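Local atomic coordinates of SusD homolog (Bacteroides thetaiotaomicron VPI-5482, PDB entry 3IHV), a protein that probably binds sugars at the bacterial outer membrane as a member of the SusD family. Residues N12-A17 with K21-G26; Y28-L33 with I88-D93. One frame throughout, in Å; residues are numbered along the deposited sequence.

Interaction 1 (N12-A17 with K21-G26); sequences NYMNNA and KDVLLG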
ATOM      1  N   ASN A  12      -1.760 -24.882  26.492  1.00 30.50           N
ATOM      2  CA  ASN A  12      -1.082 -24.425  27.710  1.00 29.45           C
ATOM      3  C   ASN A  12      -0.797 -22.918  27.728  1.00 27.39           C
ATOM      4  O   ASN A  12      -0.133 -22.450  28.641  1.00 27.57           O
ATOM      5  CB  ASN A  12       0.263 -25.166  27.892  1.00 29.75           C
ATOM      6  CG  ASN A  12       0.107 -26.677  28.083  1.00 32.64           C
ATOM      7  OD1 ASN A  12       1.105 -27.405  28.124  1.00 36.09           O
ATOM      8  ND2 ASN A  12      -1.131 -27.156  28.202  1.00 36.86           N
ATOM      9  N   TYR A  13      -1.301 -22.152  26.753  1.00 24.92           N
ATOM     10  CA  TYR A  13      -0.991 -20.740  26.662  1.00 22.59           C
ATOM     11  C   TYR A  13      -2.315 -19.943  26.565  1.00 20.42           C
ATOM     12  O   TYR A  13      -3.416 -20.518  26.621  1.00 20.48           O
ATOM     13  CB  TYR A  13      -0.039 -20.493  25.465  1.00 22.57           C
ATOM     14  CG  TYR A  13       0.793 -19.219  25.605  1.00 25.17           C
ATOM     15  CD1 TYR A  13       1.724 -19.096  26.634  1.00 26.25           C
ATOM     16  CD2 TYR A  13       0.639 -18.140  24.722  1.00 24.43           C
ATOM     17  CE1 TYR A  13       2.482 -17.930  26.789  1.00 26.88           C
ATOM     18  CE2 TYR A  13       1.392 -16.978  24.855  1.00 23.87           C
ATOM     19  CZ  TYR A  13       2.315 -16.878  25.897  1.00 27.40           C
ATOM     20  OH  TYR A  13       3.074 -15.736  26.073  1.00 28.02           O
HETATM   21  N   MSE A  14      -2.196 -18.624  26.496  1.00 17.16           N
HETATM   22  CA  MSE A  14      -3.345 -17.715  26.390  1.00 15.26           C
HETATM   23  C   MSE A  14      -4.278 -17.820  27.595  1.00 14.08           C
HETATM   24  O   MSE A  14      -5.499 -17.761  27.469  1.00 13.91           O
HETATM   25  CB  MSE A  14      -4.089 -17.930  25.074  1.00 14.32           C
HETATM   26  CG  MSE A  14      -3.183 -17.689  23.844  1.00 13.56           C
HETATM   27 SE   MSE A  14      -4.086 -17.740  22.126  0.75 13.78          SE
HETATM   28  CE  MSE A  14      -5.495 -16.564  22.777  1.00  9.99           C
ATOM     29  N   ASN A  15      -3.678 -17.955  28.767  1.00 13.70           N
ATOM     30  CA  ASN A  15      -4.428 -18.072  30.020  1.00 13.29           C
ATOM     31  C   ASN A  15      -4.908 -16.742  30.588  1.00 11.95           C
ATOM     32  O   ASN A  15      -5.662 -16.718  31.582  1.00 11.64           O
ATOM     33  CB  ASN A  15      -3.599 -18.828  31.056  1.00 14.30           C
ATOM     34  CG  ASN A  15      -3.485 -20.298  30.732  1.00 17.16           C
ATOM     35  OD1 ASN A  15      -4.467 -20.935  30.326  1.00 19.92           O
ATOM     36  ND2 ASN A  15      -2.282 -20.853  30.904  1.00 20.38           N
ATOM     37  N   ASN A  16      -4.441 -15.647  29.997  1.00 10.04           N
ATOM     38  CA  ASN A  16      -4.877 -14.315  30.371  1.00  9.92           C
ATOM     39  C   ASN A  16      -4.683 -13.396  29.173  1.00  8.65           C
ATOM     40  O   ASN A  16      -4.170 -13.824  28.143  1.00  8.60           O
ATOM     41  CB  ASN A  16      -4.149 -13.828  31.618  1.00  9.70           C
ATOM     42  CG  ASN A  16      -2.641 -13.893  31.474  1.00 10.71           C
ATOM     43  OD1 ASN A  16      -2.098 -13.552  30.446  1.00  9.26           O
ATOM     44  ND2 ASN A  16      -1.969 -14.351  32.519  1.00 14.33           N
ATOM     45  N   ALA A  17      -5.104 -12.143  29.299  1.00  8.38           N
ATOM     46  CA  ALA A  17      -5.005 -11.210  28.176  1.00  9.02           C
ATOM     47  C   ALA A  17      -3.562 -10.931  27.768  1.00  8.90           C
ATOM     48  O   ALA A  17      -3.272 -10.726  26.585  1.00  9.35           O
ATOM     49  CB  ALA A  17      -5.737  -9.931  28.485  1.00  7.77           C
ATOM     50  N   LYS A  21      -2.228 -11.451  24.094  1.00  8.56           N
ATOM     51  CA  LYS A  21      -1.644 -10.342  23.385  1.00  8.85           C
ATOM     52  C   LYS A  21      -0.394 -10.815  22.625  1.00  8.33           C
ATOM     53  O   LYS A  21      -0.182 -10.447  21.483  1.00  7.12           O
ATOM     54  CB  LYS A  21      -1.269  -9.213  24.351  1.00  9.05           C
ATOM     55  CG  LYS A  21      -0.777  -7.992  23.602  1.00 12.69           C
ATOM     56  CD  LYS A  21      -0.294  -6.836  24.442  1.00 17.61           C
ATOM     57  CE  LYS A  21       1.096  -7.030  24.951  1.00 22.44           C
ATOM     58  NZ  LYS A  21       1.693  -5.686  25.213  1.00 25.79           N
ATOM     59  N   ASP A  22       0.434 -11.600  23.290  1.00  9.40           N
ATOM     60  CA  ASP A  22       1.666 -12.131  22.688  0.50 10.14           C
ATOM     61  C   ASP A  22       1.341 -12.885  21.389  1.00  9.64           C
ATOM     62  O   ASP A  22       2.020 -12.706  20.359  1.00 10.53           O
ATOM     63  CB  ASP A  22       2.384 -13.023  23.730  0.50 11.04           C
ATOM     64  CG  ASP A  22       3.724 -13.592  23.239  0.50 12.72           C
ATOM     65  OD1 ASP A  22       4.486 -12.885  22.555  0.50 13.83           O
ATOM     66  OD2 ASP A  22       4.026 -14.761  23.596  0.50 16.58           O
ATOM     67  N   VAL A  23       0.293 -13.718  21.422  1.00  8.26           N
ATOM     68  CA  VAL A  23      -0.110 -14.510  20.227  1.00  7.56           C
ATOM     69  C   VAL A  23      -0.667 -13.582  19.150  1.00  7.62           C
ATOM     70  O   VAL A  23      -0.368 -13.721  17.952  1.00  8.54           O
ATOM     71  CB  VAL A  23      -1.119 -15.609  20.577  1.00  7.60           C
ATOM     72  CG1 VAL A  23      -1.538 -16.348  19.303  1.00  7.29           C
ATOM     73  CG2 VAL A  23      -0.544 -16.568  21.688  1.00  8.73           C
ATOM     74  N   LEU A  24      -1.436 -12.574  19.564  1.00  7.27           N
ATOM     75  CA  LEU A  24      -1.959 -11.577  18.615  1.00  5.70           C
ATOM     76  C   LEU A  24      -0.846 -10.843  17.877  1.00  6.18           C
ATOM     77  O   LEU A  24      -0.912 -10.621  16.684  1.00  7.70           O
ATOM     78  CB  LEU A  24      -2.828 -10.532  19.334  1.00  5.84           C
ATOM     79  CG  LEU A  24      -3.305  -9.358  18.497  1.00  5.86           C
ATOM     80  CD1 LEU A  24      -4.279  -9.804  17.439  1.00  7.92           C
ATOM     81  CD2 LEU A  24      -3.931  -8.290  19.425  1.00  4.46           C
ATOM     82  N   LEU A  25       0.194 -10.454  18.595  1.00  7.06           N
ATOM     83  CA  LEU A  25       1.315  -9.782  17.983  1.00  6.70           C
ATOM     84  C   LEU A  25       1.991 -10.667  16.925  1.00  6.65           C
ATOM     85  O   LEU A  25       2.549 -10.145  15.968  1.00  6.50           O
ATOM     86  CB  LEU A  25       2.300  -9.284  19.054  1.00  7.22           C
ATOM     87  CG  LEU A  25       1.786  -8.080  19.889  1.00  8.08           C
ATOM     88  CD1 LEU A  25       2.865  -7.694  20.911  1.00 12.23           C
ATOM     89  CD2 LEU A  25       1.407  -6.903  19.089  1.00 12.14           C
ATOM     90  N   GLY A  26       1.916 -11.986  17.082  1.00  7.52           N
ATOM     91  CA  GLY A  26       2.417 -12.902  16.064  1.00  7.45           C
ATOM     92  C   GLY A  26       1.616 -12.861  14.761  1.00  7.82           C
ATOM     93  O   GLY A  26       2.152 -13.133  13.661  1.00  7.65           O
TER
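The Tyr-13 ring meets Val-23 at its edge, and the methyl CG2 of Val-23 lies in the ring plane, 3.6 Å from Tyr-13 CD2. The Tyr-13 and Val-23 side chains run past each other in opposite directions. At the far end of the ring, Tyr-13 OH makes a weak hydrogen bond of 2.8 Å to Asp-22 OD2. There the side chains cross at about a right angle, with ring and carboxylate planes 72° apart. Asp-22 has two conformers and this geometry belongs to one of them, so the bond is tentative. Tyr-13 reaches this place because its CG stands opposite the backbone N (chi1 -156°).

Met-14, a selenomethionine, shares the same methyl. Tyr-13 CD2 and Met-14 CG both rest on it, Met-14 CG at 3.6 Å from Val-23 CG2. Met-14 SE is 3.8 Å from Val-23 CG2. A backbone bond from Lys-21 N to Ala-17 O, 2.8 Å long, belongs to the first turn of the helix. Asn-16 is the N-cap of that helix, and its OD1 accepts from the backbone N of Glu-19.

The contact folds the loop between helices 7-11 and 17-29 back onto helix 17-29, in the largely helical N-terminal part of this SusD-family protein. Met-14 also packs on Phe-94 and Ile-98 of helix 75-101. On another flank, Lys-21 and Leu-24 touch Tyr-116 of helix 107-135.

Interaction 2 (Y28-L33 with I88-D93); sequences YRTNTL and IYRAND. With EDO (1,2-ethanediol), chain M.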
ATOM      1  N   TYR A  28       0.144 -10.005  13.682  1.00  7.53           N
ATOM      2  CA  TYR A  28       0.701  -8.794  13.117  1.00  7.17           C
ATOM      3  C   TYR A  28       2.071  -8.979  12.475  1.00  6.87           C
ATOM      4  O   TYR A  28       2.352  -8.360  11.448  1.00  6.75           O
ATOM      5  CB  TYR A  28       0.863  -7.728  14.172  1.00  7.88           C
ATOM      6  CG  TYR A  28      -0.413  -6.971  14.531  1.00  5.52           C
ATOM      7  CD1 TYR A  28      -0.817  -5.892  13.776  1.00  6.78           C
ATOM      8  CD2 TYR A  28      -1.164  -7.323  15.646  1.00  6.12           C
ATOM      9  CE1 TYR A  28      -1.949  -5.166  14.093  1.00  8.24           C
ATOM     10  CE2 TYR A  28      -2.312  -6.626  15.971  1.00  6.25           C
ATOM     11  CZ  TYR A  28      -2.680  -5.513  15.214  1.00  7.35           C
ATOM     12  OH  TYR A  28      -3.799  -4.758  15.492  1.00  7.62           O
ATOM     13  N   ARG A  29       2.928  -9.789  13.089  1.00  8.58           N
ATOM     14  CA  ARG A  29       4.296  -9.951  12.601  1.00  8.98           C
ATOM     15  C   ARG A  29       4.290 -10.444  11.159  1.00  8.73           C
ATOM     16  O   ARG A  29       5.236 -10.195  10.432  1.00  9.40           O
ATOM     17  CB  ARG A  29       5.049 -10.898  13.533  1.00 10.27           C
ATOM     18  CG  ARG A  29       6.504 -11.119  13.293  1.00 14.47           C
ATOM     19  CD  ARG A  29       7.029 -12.061  14.442  1.00 21.18           C
ATOM     20  NE  ARG A  29       6.661 -11.516  15.757  1.00 25.80           N
ATOM     21  CZ  ARG A  29       5.996 -12.140  16.749  1.00 26.79           C
ATOM     22  NH1 ARG A  29       5.695 -13.439  16.713  1.00 29.34           N
ATOM     23  NH2 ARG A  29       5.704 -11.453  17.847  1.00 26.50           N
ATOM     24  N   THR A  30       3.213 -11.108  10.720  1.00  8.04           N
ATOM     25  CA  THR A  30       3.131 -11.577   9.329  1.00  7.06           C
ATOM     26  C   THR A  30       3.416 -10.419   8.359  1.00  7.25           C
ATOM     27  O   THR A  30       4.130 -10.576   7.335  1.00  7.60           O
ATOM     28  CB  THR A  30       1.763 -12.197   9.011  1.00  6.51           C
ATOM     29  OG1 THR A  30       1.355 -13.046  10.087  1.00  6.37           O
ATOM     30  CG2 THR A  30       1.827 -13.021   7.735  1.00  6.99           C
ATOM     31  N   ASN A  31       2.900  -9.238   8.703  1.00  7.30           N
ATOM     32  CA  ASN A  31       3.034  -8.070   7.858  1.00  7.58           C
ATOM     33  C   ASN A  31       4.447  -7.640   7.524  1.00  6.41           C
ATOM     34  O   ASN A  31       4.610  -6.988   6.495  1.00  7.54           O
ATOM     35  CB  ASN A  31       2.282  -6.861   8.456  1.00  7.20           C
ATOM     36  CG  ASN A  31       0.782  -7.005   8.324  1.00  9.81           C
ATOM     37  OD1 ASN A  31       0.290  -7.634   7.378  1.00  9.54           O
ATOM     38  ND2 ASN A  31       0.061  -6.405   9.240  1.00 11.42           N
ATOM     39  N   THR A  32       5.416  -7.967   8.374  1.00  6.93           N
ATOM     40  CA  THR A  32       6.807  -7.523   8.191  1.00  7.56           C
ATOM     41  C   THR A  32       7.607  -8.428   7.272  1.00  7.73           C
ATOM     42  O   THR A  32       8.757  -8.133   6.982  1.00  8.61           O
ATOM     43  CB  THR A  32       7.558  -7.345   9.538  1.00  8.01           C
ATOM     44  OG1 THR A  32       7.595  -8.589  10.244  1.00 10.95           O
ATOM     45  CG2 THR A  32       6.887  -6.235  10.387  1.00  8.92           C
ATOM     46  N   LEU A  33       7.025  -9.551   6.868  1.00  9.00           N
ATOM     47  CA  LEU A  33       7.692 -10.441   5.913  1.00  9.06           C
ATOM     48  C   LEU A  33       8.012  -9.735   4.591  1.00  8.42           C
ATOM     49  O   LEU A  33       7.260  -8.905   4.097  1.00  8.57           O
ATOM     50  CB  LEU A  33       6.834 -11.663   5.621  1.00  9.05           C
ATOM     51  CG  LEU A  33       6.701 -12.710   6.751  1.00  8.52           C
ATOM     52  CD1 LEU A  33       5.539 -13.598   6.432  1.00  9.70           C
ATOM     53  CD2 LEU A  33       7.967 -13.554   6.990  1.00 10.46           C
ATOM     54  N   ILE A  88      -3.590 -15.672   7.664  1.00  6.50           N
ATOM     55  CA  ILE A  88      -4.963 -16.166   7.885  1.00  6.83           C
ATOM     56  C   ILE A  88      -4.974 -17.309   8.884  1.00  6.53           C
ATOM     57  O   ILE A  88      -5.829 -17.315   9.781  1.00  6.41           O
ATOM     58  CB  ILE A  88      -5.621 -16.515   6.538  1.00  6.92           C
ATOM     59  CG1 ILE A  88      -5.875 -15.221   5.762  1.00  7.39           C
ATOM     60  CG2 ILE A  88      -6.951 -17.305   6.705  1.00  8.00           C
ATOM     61  CD1 ILE A  88      -6.130 -15.351   4.243  1.00  7.74           C
ATOM     62  N   TYR A  89      -4.020 -18.244   8.748  1.00  6.86           N
ATOM     63  CA  TYR A  89      -3.904 -19.356   9.680  1.00  6.74           C
ATOM     64  C   TYR A  89      -3.679 -18.808  11.105  1.00  6.48           C
ATOM     65  O   TYR A  89      -4.311 -19.236  12.067  1.00  5.99           O
ATOM     66  CB  TYR A  89      -2.737 -20.268   9.276  1.00  7.10           C
ATOM     67  CG  TYR A  89      -2.547 -21.388  10.261  1.00  8.10           C
ATOM     68  CD1 TYR A  89      -1.823 -21.205  11.419  1.00  8.75           C
ATOM     69  CD2 TYR A  89      -3.138 -22.618  10.045  1.00  9.30           C
ATOM     70  CE1 TYR A  89      -1.701 -22.229  12.355  1.00  9.36           C
ATOM     71  CE2 TYR A  89      -2.993 -23.660  10.958  1.00 11.18           C
ATOM     72  CZ  TYR A  89      -2.278 -23.444  12.109  1.00 11.16           C
ATOM     73  OH  TYR A  89      -2.174 -24.467  13.030  1.00 14.68           O
ATOM     74  N   ARG A  90      -2.761 -17.863  11.224  1.00  6.78           N
ATOM     75  CA  ARG A  90      -2.439 -17.281  12.544  1.00  7.07           C
ATOM     76  C   ARG A  90      -3.652 -16.584  13.131  1.00  6.66           C
ATOM     77  O   ARG A  90      -3.948 -16.747  14.316  1.00  6.98           O
ATOM     78  CB  ARG A  90      -1.257 -16.350  12.448  1.00  6.72           C
ATOM     79  CG  ARG A  90       0.065 -17.109  12.195  1.00  7.11           C
ATOM     80  CD  ARG A  90       1.139 -16.159  11.775  1.00  9.66           C
ATOM     81  NE  ARG A  90       2.399 -16.846  11.527  1.00  8.81           N
ATOM     82  CZ  ARG A  90       3.494 -16.270  11.042  1.00 10.35           C
ATOM     83  NH1 ARG A  90       3.512 -14.984  10.696  1.00 13.09           N
ATOM     84  NH2 ARG A  90       4.587 -17.002  10.876  1.00 10.67           N
ATOM     85  N   ALA A  91      -4.359 -15.828  12.304  1.00  6.39           N
ATOM     86  CA  ALA A  91      -5.584 -15.177  12.761  1.00  6.75           C
ATOM     87  C   ALA A  91      -6.620 -16.203  13.202  1.00  5.99           C
ATOM     88  O   ALA A  91      -7.213 -16.085  14.289  1.00  5.42           O
ATOM     89  CB  ALA A  91      -6.140 -14.251  11.665  1.00  6.52           C
ATOM     90  N   ASN A  92      -6.881 -17.189  12.341  1.00  7.32           N
ATOM     91  CA  ASN A  92      -7.817 -18.281  12.670  1.00  6.98           C
ATOM     92  C   ASN A  92      -7.437 -18.957  13.985  1.00  6.72           C
ATOM     93  O   ASN A  92      -8.289 -19.213  14.859  1.00  6.40           O
ATOM     94  CB  ASN A  92      -7.827 -19.355  11.563  1.00  6.86           C
ATOM     95  CG  ASN A  92      -8.552 -18.929  10.268  1.00  7.25           C
ATOM     96  OD1 ASN A  92      -9.330 -17.991  10.239  1.00  7.61           O
ATOM     97  ND2 ASN A  92      -8.305 -19.674   9.200  1.00  8.61           N
ATOM     98  N   ASP A  93      -6.148 -19.265  14.135  1.00  6.09           N
ATOM     99  CA  ASP A  93      -5.651 -19.963  15.312  1.00  7.65           C
ATOM    100  C   ASP A  93      -5.924 -19.142  16.580  1.00  7.06           C
ATOM    101  O   ASP A  93      -6.450 -19.644  17.574  1.00  6.58           O
ATOM    102  CB  ASP A  93      -4.142 -20.165  15.143  1.00  6.94           C
ATOM    103  CG  ASP A  93      -3.516 -20.897  16.300  1.00 11.83           C
ATOM    104  OD1 ASP A  93      -3.885 -22.079  16.541  1.00 12.96           O
ATOM    105  OD2 ASP A  93      -2.685 -20.249  16.992  1.00 15.71           O
TER
HETATM  106  C1  EDO M  22       4.112  -4.234  12.270  1.00 18.98           C
HETATM  107  O1  EDO M  22       3.576  -2.944  12.510  1.00 16.84           O
HETATM  108  C2  EDO M  22       3.014  -5.258  12.055  1.00 21.32           C
HETATM  109  O2  EDO M  22       1.965  -4.860  11.161  1.00 19.03           O
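Arg-90 NH1 donates a hydrogen bond to Thr-30 OG1 over 3.0 Å, at an N-H...O angle of 151°. The hydroxyl oxygen sits at the guanidinium edge, near its plane. The arginine chain is extended from CG to NE, which carries NH1 to the Thr-30 hydroxyl. Thr-30 OG1 lies beside its own backbone N (chi1 -43°) and is also hydrogen-bonded to Val-27 O, one turn back. That bond fixes the hydroxyl to its own chain while the guanidinium approaches.

The charge of Arg-90 is met elsewhere, by a salt bridge from NE to Glu-3. A leucine at Arg-90 would probably leave Glu-3 without its cationic mate and Thr-30 OG1 without this donor.

Beyond the bond there is only close packing between the two segments. Arg-90 CD lies 3.5 Å from Thr-30 OG1, and Thr-30 CA lies at the guanidinium edge.

A bound 1,2-ethanediol, probably from the crystallisation liquor, takes a bond from Asn-31 ND2 to its O2 (3.1 Å, N-H...O 163°). Ser-264 N also bonds to this diol.

The contact joins the end region of helix 17-29 to the middle of helix 75-101, within the helical part that is consistent with the TPR-clan kinship of SusD proteins. Helix 107-135 packs against both segments, with Leu-123 and Phe-127 on Asn-31 and with Tyr-128 and Leu-131 on Ile-88.

Interactions 1 and 2 follow each other along helix 17-29, and their centres are about 13 Å apart. Interaction 1 sits near the start of that helix and interaction 2 near its end. They touch where Gly-26 O packs against Arg-90 CD at 3.7 Å. Helix 75-101 is common to both surroundings: it holds Arg-90 and, further along, the Phe-94 and Ile-98 that meet Met-14. Interaction 1 is the more peripheral, about 28 Å from the centre of the chain against about 17 Å for interaction 2, measured between centres. Thr-32, in segment 28-33, touches Phe-265, a residue of one sodium site.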